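Local coordinates for ABM domain-containing protein (Deinococcus radiodurans, PDB 3E8O) that probably acts as a monooxygenase of the antibiotic-biosynthesis type, its actual substrate being unknown, at residues 42-47 against 54-59; 58-61 against 67-70; 72-75 against 79-82. All coordinates share one frame; numbering follows the deposited sequence.

Contact 1 of 3, residues 42-47 against 54-59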
loop_
_atom_site.group_PDB
_atom_site.type_symbol
_atom_site.label_atom_id
_atom_site.label_comp_id
_atom_site.label_asym_id
_atom_site.label_seq_id
_atom_site.Cartn_x
_atom_site.Cartn_y
_atom_site.Cartn_z
ATOM N N HIS A 42 4.537 9.546 12.112
ATOM C CA HIS A 42 3.932 10.730 12.745
ATOM C C HIS A 42 2.797 11.279 11.892
ATOM O O HIS A 42 1.700 11.561 12.392
ATOM C CB HIS A 42 4.961 11.817 13.034
ATOM C CG HIS A 42 4.366 13.069 13.592
ATOM N ND1 HIS A 42 3.791 14.044 12.795
ATOM C CD2 HIS A 42 4.229 13.492 14.870
ATOM C CE1 HIS A 42 3.324 15.011 13.568
ATOM N NE2 HIS A 42 3.580 14.700 14.830
ATOM N N ILE A 43 3.061 11.395 10.601
ATOM C CA ILE A 43 2.062 11.902 9.628
ATOM C C ILE A 43 0.829 10.987 9.607
ATOM O O ILE A 43 -0.310 11.429 9.593
ATOM C CB ILE A 43 2.668 12.022 8.221
ATOM C CG1 ILE A 43 3.748 13.124 8.187
ATOM C CG2 ILE A 43 1.583 12.302 7.182
ATOM C CD1 ILE A 43 4.809 12.898 7.011
ATOM N N ALA A 44 1.067 9.687 9.641
ATOM C CA ALA A 44 -0.043 8.729 9.635
ATOM C C ALA A 44 -0.917 8.844 10.877
ATOM O O ALA A 44 -2.129 8.808 10.783
ATOM C CB ALA A 44 0.501 7.277 9.444
ATOM N N GLN A 45 -0.289 8.999 12.037
ATOM C CA GLN A 45 -1.012 9.073 13.303
ATOM C C GLN A 45 -1.942 10.301 13.283
ATOM O O GLN A 45 -3.066 10.239 13.743
ATOM C CB GLN A 45 -0.024 9.144 14.477
ATOM N N ALA A 46 -1.440 11.389 12.731
ATOM C CA ALA A 46 -2.210 12.637 12.692
ATOM C C ALA A 46 -3.330 12.529 11.660
ATOM O O ALA A 46 -4.476 12.895 11.920
ATOM C CB ALA A 46 -1.326 13.785 12.314
ATOM N N THR A 47 -3.017 11.972 10.496
ATOM C CA THR A 47 -3.964 12.016 9.368
ATOM C C THR A 47 -5.162 11.148 9.603
ATOM O O THR A 47 -6.287 11.443 9.200
ATOM C CB THR A 47 -3.292 11.640 8.031
ATOM O OG1 THR A 47 -2.193 12.511 7.804
ATOM C CG2 THR A 47 -4.254 11.799 6.870
ATOM N N LEU A 54 -10.451 7.356 5.839
ATOM C CA LEU A 54 -10.893 5.983 6.118
ATOM C C LEU A 54 -9.722 5.023 6.307
ATOM O O LEU A 54 -9.841 4.011 6.962
ATOM C CB LEU A 54 -11.801 5.493 5.021
ATOM C CG LEU A 54 -13.059 6.324 4.744
ATOM C CD1 LEU A 54 -13.796 5.889 3.501
ATOM C CD2 LEU A 54 -13.963 6.333 6.000
ATOM N N LEU A 55 -8.586 5.381 5.748
ATOM C CA LEU A 55 -7.375 4.556 5.848
ATOM C C LEU A 55 -6.167 5.425 5.535
ATOM O O LEU A 55 -6.188 6.214 4.601
ATOM C CB LEU A 55 -7.387 3.423 4.829
ATOM C CG LEU A 55 -6.257 2.390 4.956
ATOM C CD1 LEU A 55 -6.390 1.548 6.222
ATOM C CD2 LEU A 55 -6.241 1.515 3.706
ATOM N N TYR A 56 -5.121 5.267 6.310
ATOM C CA TYR A 56 -3.823 5.926 6.029
ATOM C C TYR A 56 -2.731 5.040 6.595
ATOM O O TYR A 56 -2.557 4.927 7.794
ATOM C CB TYR A 56 -3.764 7.325 6.635
ATOM C CG TYR A 56 -2.678 8.193 6.049
ATOM C CD1 TYR A 56 -1.377 8.052 6.421
ATOM C CD2 TYR A 56 -2.981 9.233 5.190
ATOM C CE1 TYR A 56 -0.384 8.851 5.892
ATOM C CE2 TYR A 56 -2.014 10.044 4.681
ATOM C CZ TYR A 56 -0.705 9.868 5.037
ATOM O OH TYR A 56 0.333 10.635 4.565
ATOM N N LEU A 57 -2.041 4.367 5.699
ATOM C CA LEU A 57 -0.961 3.455 6.035
ATOM C C LEU A 57 0.347 3.891 5.378
ATOM O O LEU A 57 0.395 4.311 4.222
ATOM C CB LEU A 57 -1.264 2.040 5.521
ATOM C CG LEU A 57 -2.502 1.350 6.026
ATOM C CD1 LEU A 57 -2.747 0.038 5.249
ATOM C CD2 LEU A 57 -2.420 1.113 7.508
ATOM N N VAL A 58 1.408 3.789 6.165
ATOM C CA VAL A 58 2.741 4.057 5.695
ATOM C C VAL A 58 3.541 2.769 5.859
ATOM O O VAL A 58 3.481 2.117 6.910
ATOM C CB VAL A 58 3.394 5.237 6.404
ATOM C CG1 VAL A 58 2.677 6.550 6.041
ATOM C CG2 VAL A 58 3.485 5.104 8.000
ATOM N N SER A 59 4.216 2.347 4.796
ATOM C CA SER A 59 4.865 1.016 4.778
ATOM C C SER A 59 6.164 1.052 4.007
ATOM O O SER A 59 6.421 1.961 3.232
ATOM C CB SER A 59 3.879 -0.041 4.227
ATOM O OG SER A 59 3.513 0.219 2.867
#
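The carbonyl oxygen I43 O takes two hydrogen bonds from T47, one from the backbone N and one from the hydroxyl (T47 OG1 to I43 O 2.8 Å), the latter arriving from above the carbonyl plane. Both residues also touch Y56, where helix 33-47 of the ferredoxin-like fold packs on strand 53-61; the two short segments run antiparallel at 174°, their axes 8.0 Å apart. With OG1 beside the backbone N (chi1 -57°) and turned back to the helix, T47 CG2 is left anti to that N and comes 3.3 Å from Y56 CD2. T47 CB lies over one face of the phenol ring in a CH-pi contact, 3.9 Å from the centroid and 18° off the normal. Nearer the start of the helix segment, A44 CA approaches the ring obliquely; A44 CB packs 3.6 Å from Y56 CD1 and sets the same methyl against V58 CG2, so one small side chain serves two residues of the strand. The phenol oxygen is hydrogen-bonded to a bound unidentified molecule, and E72 and I70 of the next strand also touch Y56. Beside that oxygen lies a methyl group of the helix, I43 CG2, 3.3 Å from Y56 OH.

Contact 2 of 3, residues 58-61 against 67-70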
loop_
_atom_site.group_PDB
_atom_site.type_symbol
_atom_site.label_atom_id
_atom_site.label_comp_id
_atom_site.label_asym_id
_atom_site.label_seq_id
_atom_site.Cartn_x
_atom_site.Cartn_y
_atom_site.Cartn_z
ATOM N N VAL A 58 1.408 3.789 6.165
ATOM C CA VAL A 58 2.741 4.057 5.695
ATOM C C VAL A 58 3.541 2.769 5.859
ATOM O O VAL A 58 3.481 2.117 6.910
ATOM C CB VAL A 58 3.394 5.237 6.404
ATOM C CG1 VAL A 58 2.677 6.550 6.041
ATOM C CG2 VAL A 58 3.485 5.104 8.000
ATOM N N SER A 59 4.216 2.347 4.796
ATOM C CA SER A 59 4.865 1.016 4.778
ATOM C C SER A 59 6.164 1.052 4.007
ATOM O O SER A 59 6.421 1.961 3.232
ATOM C CB SER A 59 3.879 -0.041 4.227
ATOM O OG SER A 59 3.513 0.219 2.867
ATOM N N GLU A 60 6.956 0.024 4.215
ATOM C CA GLU A 60 8.264 -0.104 3.569
ATOM C C GLU A 60 8.305 -1.345 2.694
ATOM O O GLU A 60 7.907 -2.431 3.098
ATOM C CB GLU A 60 9.391 -0.163 4.615
ATOM C CG GLU A 60 10.771 -0.052 4.016
ATOM C CD GLU A 60 11.877 0.200 5.030
ATOM O OE1 GLU A 60 11.559 0.306 6.225
ATOM O OE2 GLU A 60 13.073 0.341 4.599
ATOM N N ASP A 61 8.746 -1.127 1.469
ATOM C CA ASP A 61 8.807 -2.139 0.422
ATOM C C ASP A 61 9.733 -3.268 0.848
ATOM O O ASP A 61 10.928 -3.012 1.077
ATOM C CB ASP A 61 9.294 -1.463 -0.892
ATOM C CG ASP A 61 9.176 -2.364 -2.108
ATOM O OD1 ASP A 61 9.156 -3.583 -1.935
ATOM O OD2 ASP A 61 9.152 -1.813 -3.218
ATOM N N HIS A 67 12.597 2.302 0.541
ATOM C CA HIS A 67 11.509 2.716 -0.403
ATOM C C HIS A 67 10.194 2.477 0.314
ATOM O O HIS A 67 9.950 1.395 0.839
ATOM C CB HIS A 67 11.616 1.953 -1.711
ATOM C CG HIS A 67 12.854 2.284 -2.480
ATOM N ND1 HIS A 67 12.813 2.943 -3.681
ATOM C CD2 HIS A 67 14.163 2.103 -2.184
ATOM C CE1 HIS A 67 14.050 3.114 -4.124
ATOM N NE2 HIS A 67 14.890 2.595 -3.241
ATOM N N PHE A 68 9.367 3.514 0.307
ATOM C CA PHE A 68 8.149 3.566 1.117
ATOM C C PHE A 68 6.930 3.828 0.267
ATOM O O PHE A 68 6.991 4.351 -0.850
ATOM C CB PHE A 68 8.293 4.666 2.190
ATOM C CG PHE A 68 9.503 4.482 3.087
ATOM C CD1 PHE A 68 9.478 3.599 4.137
ATOM C CD2 PHE A 68 10.705 5.135 2.814
ATOM C CE1 PHE A 68 10.576 3.373 4.904
ATOM C CE2 PHE A 68 11.810 4.902 3.586
ATOM C CZ PHE A 68 11.744 4.021 4.630
ATOM N N LEU A 69 5.814 3.410 0.854
ATOM C CA LEU A 69 4.494 3.541 0.267
ATOM C C LEU A 69 3.567 4.259 1.246
ATOM O O LEU A 69 3.615 4.016 2.456
ATOM C CB LEU A 69 3.931 2.135 -0.068
ATOM C CG LEU A 69 2.586 1.928 -0.779
ATOM C CD1 LEU A 69 2.580 2.508 -2.200
ATOM C CD2 LEU A 69 2.218 0.415 -0.826
ATOM N N ILE A 70 2.712 5.102 0.695
ATOM C CA ILE A 70 1.676 5.798 1.422
ATOM C C ILE A 70 0.358 5.383 0.765
ATOM O O ILE A 70 0.105 5.676 -0.415
ATOM C CB ILE A 70 1.807 7.330 1.426
ATOM C CG1 ILE A 70 3.199 7.823 1.847
ATOM C CG2 ILE A 70 0.737 7.930 2.303
ATOM C CD1 ILE A 70 3.388 9.317 1.785
HETATM O O HOH W 1 1.302 1.912 2.634
#
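E60 and F68 lie side by side and point the same way, a non-hydrogen-bonded pair whose side chains share one face of the sheet with V58 and I70. The glutamate chain leaves with CG anti to the backbone N (chi1 -170°) and stays extended, which carries its carboxylate along the ring until E60 CD is 3.4 Å from F68 CE1; the carboxylate and ring planes are turned 45° against each other. Beyond the pair, OE1 forms a salt bridge with R37 of helix 33-47 and OE2 accepts from G66 N, two grips that should fix the carboxylate's rotation. At the edge of the same ring, near its plane, lies the carbonyl S59 O. The frame is the antiparallel beta hairpin 53-61/67-74: S59 and L69 exchange backbone bonds, S59 N to L69 O and L69 N to S59 O, each 2.9 Å, and D61 N reaches H67 O at 2.9 Å in a nearly straight bond (170°). On the other face S59 OG stands beside L69 CB. S59 OG is hydrogen-bonded to a water at 2.8 Å, which in turn donates weakly to L69 O; it is also hydrogen-bonded to S59 OG of the second subunit, where strand 53-61 pairs antiparallel with its counterpart and the sheet runs on through the dimer. D61 OD1, meanwhile, is held by S63 N.

Contact 3 of 3, residues 72-75 against 79-82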
loop_
_atom_site.group_PDB
_atom_site.type_symbol
_atom_site.label_atom_id
_atom_site.label_comp_id
_atom_site.label_asym_id
_atom_site.label_seq_id
_atom_site.Cartn_x
_atom_site.Cartn_y
_atom_site.Cartn_z
ATOM N N GLU A 72 -3.785 5.501 1.055
ATOM C CA GLU A 72 -4.857 6.266 1.698
ATOM C C GLU A 72 -6.198 5.991 1.057
ATOM O O GLU A 72 -6.287 5.867 -0.142
ATOM C CB GLU A 72 -4.609 7.805 1.588
ATOM C CG GLU A 72 -3.180 8.250 1.765
ATOM C CD GLU A 72 -2.893 9.702 1.500
ATOM O OE1 GLU A 72 -3.794 10.547 1.724
ATOM O OE2 GLU A 72 -1.726 10.014 1.115
ATOM N N HIS A 73 -7.229 5.949 1.895
ATOM C CA HIS A 73 -8.618 5.895 1.431
ATOM C C HIS A 73 -9.358 7.060 2.054
ATOM O O HIS A 73 -9.301 7.264 3.254
ATOM C CB HIS A 73 -9.339 4.598 1.828
ATOM C CG HIS A 73 -8.762 3.371 1.231
ATOM N ND1 HIS A 73 -9.248 2.125 1.560
ATOM C CD2 HIS A 73 -7.739 3.173 0.361
ATOM C CE1 HIS A 73 -8.564 1.215 0.884
ATOM N NE2 HIS A 73 -7.637 1.821 0.161
ATOM N N TRP A 74 -9.987 7.860 1.207
ATOM C CA TRP A 74 -10.760 9.061 1.598
ATOM C C TRP A 74 -12.199 8.891 1.207
ATOM O O TRP A 74 -12.524 8.365 0.146
ATOM C CB TRP A 74 -10.171 10.313 0.908
ATOM C CG TRP A 74 -8.810 10.670 1.451
ATOM C CD1 TRP A 74 -7.600 10.289 0.942
ATOM C CD2 TRP A 74 -8.532 11.398 2.648
ATOM N NE1 TRP A 74 -6.587 10.709 1.771
ATOM C CE2 TRP A 74 -7.130 11.410 2.817
ATOM C CE3 TRP A 74 -9.334 12.031 3.605
ATOM C CZ2 TRP A 74 -6.519 12.010 3.890
ATOM C CZ3 TRP A 74 -8.709 12.631 4.673
ATOM C CH2 TRP A 74 -7.339 12.614 4.809
ATOM N N ASP A 75 -13.088 9.422 2.029
ATOM C CA ASP A 75 -14.520 9.256 1.776
ATOM C C ASP A 75 -14.934 9.861 0.456
ATOM O O ASP A 75 -15.797 9.372 -0.217
ATOM C CB ASP A 75 -15.336 9.872 2.900
ATOM C CG ASP A 75 -16.777 9.636 2.719
ATOM O OD1 ASP A 75 -17.203 8.465 2.848
ATOM O OD2 ASP A 75 -17.462 10.617 2.360
ATOM N N ALA A 79 -12.851 15.741 0.804
ATOM C CA ALA A 79 -12.145 15.485 2.058
ATOM C C ALA A 79 -10.652 15.377 1.809
ATOM O O ALA A 79 -9.827 15.827 2.626
ATOM C CB ALA A 79 -12.678 14.263 2.777
HETATM N N MSE A 80 -10.286 14.728 0.718
HETATM C CA MSE A 80 -8.869 14.603 0.389
HETATM C C MSE A 80 -8.250 15.958 0.120
HETATM O O MSE A 80 -7.182 16.240 0.604
HETATM C CB MSE A 80 -8.692 13.672 -0.790
HETATM C CG MSE A 80 -7.245 13.403 -1.076
HETATM SE SE MSE A 80 -6.988 12.291 -2.621
HETATM C CE MSE A 80 -7.542 13.541 -3.770
ATOM N N HIS A 81 -8.955 16.795 -0.618
ATOM C CA HIS A 81 -8.484 18.135 -0.945
ATOM C C HIS A 81 -8.289 18.980 0.305
ATOM O O HIS A 81 -7.297 19.708 0.455
ATOM C CB HIS A 81 -9.374 18.810 -1.978
ATOM C CG HIS A 81 -9.064 18.338 -3.357
ATOM N ND1 HIS A 81 -10.018 17.918 -4.255
ATOM C CD2 HIS A 81 -7.861 18.119 -3.952
ATOM C CE1 HIS A 81 -9.424 17.549 -5.381
ATOM N NE2 HIS A 81 -8.115 17.638 -5.216
ATOM N N THR A 82 -9.191 18.792 1.249
ATOM C CA THR A 82 -9.090 19.497 2.527
ATOM C C THR A 82 -7.812 19.087 3.273
ATOM O O THR A 82 -7.031 19.915 3.786
ATOM C CB THR A 82 -10.362 19.262 3.380
ATOM O OG1 THR A 82 -11.440 19.927 2.722
ATOM C CG2 THR A 82 -10.224 19.839 4.812
#
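W74 presents one face of its indole to M80, a selenomethionine, and the two side chains cross at about a right angle. The carbon contact is a CH-pi interaction: M80 CG sits over the five-membered ring, 3.9 Å from its centroid and 19° off the normal, and is 3.7 Å from W74 CD1. M80 CB leans on the same ring, 3.7 Å from W74 CG, and the backbone M80 CA stands above the plane toward the rim, so the helix itself comes close to the indole. CG of M80 is anti to the backbone N (chi1 -174°), which lays the chain across the ring before it bends at its last torsion. The selenium forms a Met-aromatic contact of oblique type, M80 SE lying 4.8 Å from the centroid of the W74 five-membered ring. Beside the benzene half, A79 CB lies 4.1 Å from W74 CE3. The polar contribution lies within the strand: W74 NE1 donates to E72 OE1 at 2.8 Å and 165°, the carboxylate oxygen lying in the indole plane and being met on its anti side. This bond satisfies the indole N-H of the buried W74 and should help to fix the ring's orientation. At the end of strand 67-74, then, the indole is wedged between helix 77-84, C53 of strand 53-61 and the end of helix 33-47. H83, on the next turn of helix 77-84, brings its ring against W74, while M80 reaches on to V20 of strand 20-27 and to I117 of the second subunit.

In the fold
Contacts 1 and 2 share V58 and S59 on strand 53-61, their centres about 11 Å apart, and Y56 OH of the first lies 3.5 Å from I70 CG2 of the second. Contact 3, about 12 Å from the centre of contact 1, is tied to it by the backbone pairing of L54 and L55 with H73 and by packing of T47 CG2 on W74 CZ2 at 3.7 Å. Contacts 2 and 3, about 19 Å apart between centres, lie along the same strand 67-74 on opposite sides of the chain's centre. An unidentified bound molecule, possibly marking a pocket, is hydrogen-bonded to Y56 OH and lies near I70 and E72, so that each contact contributes a residue to its surroundings.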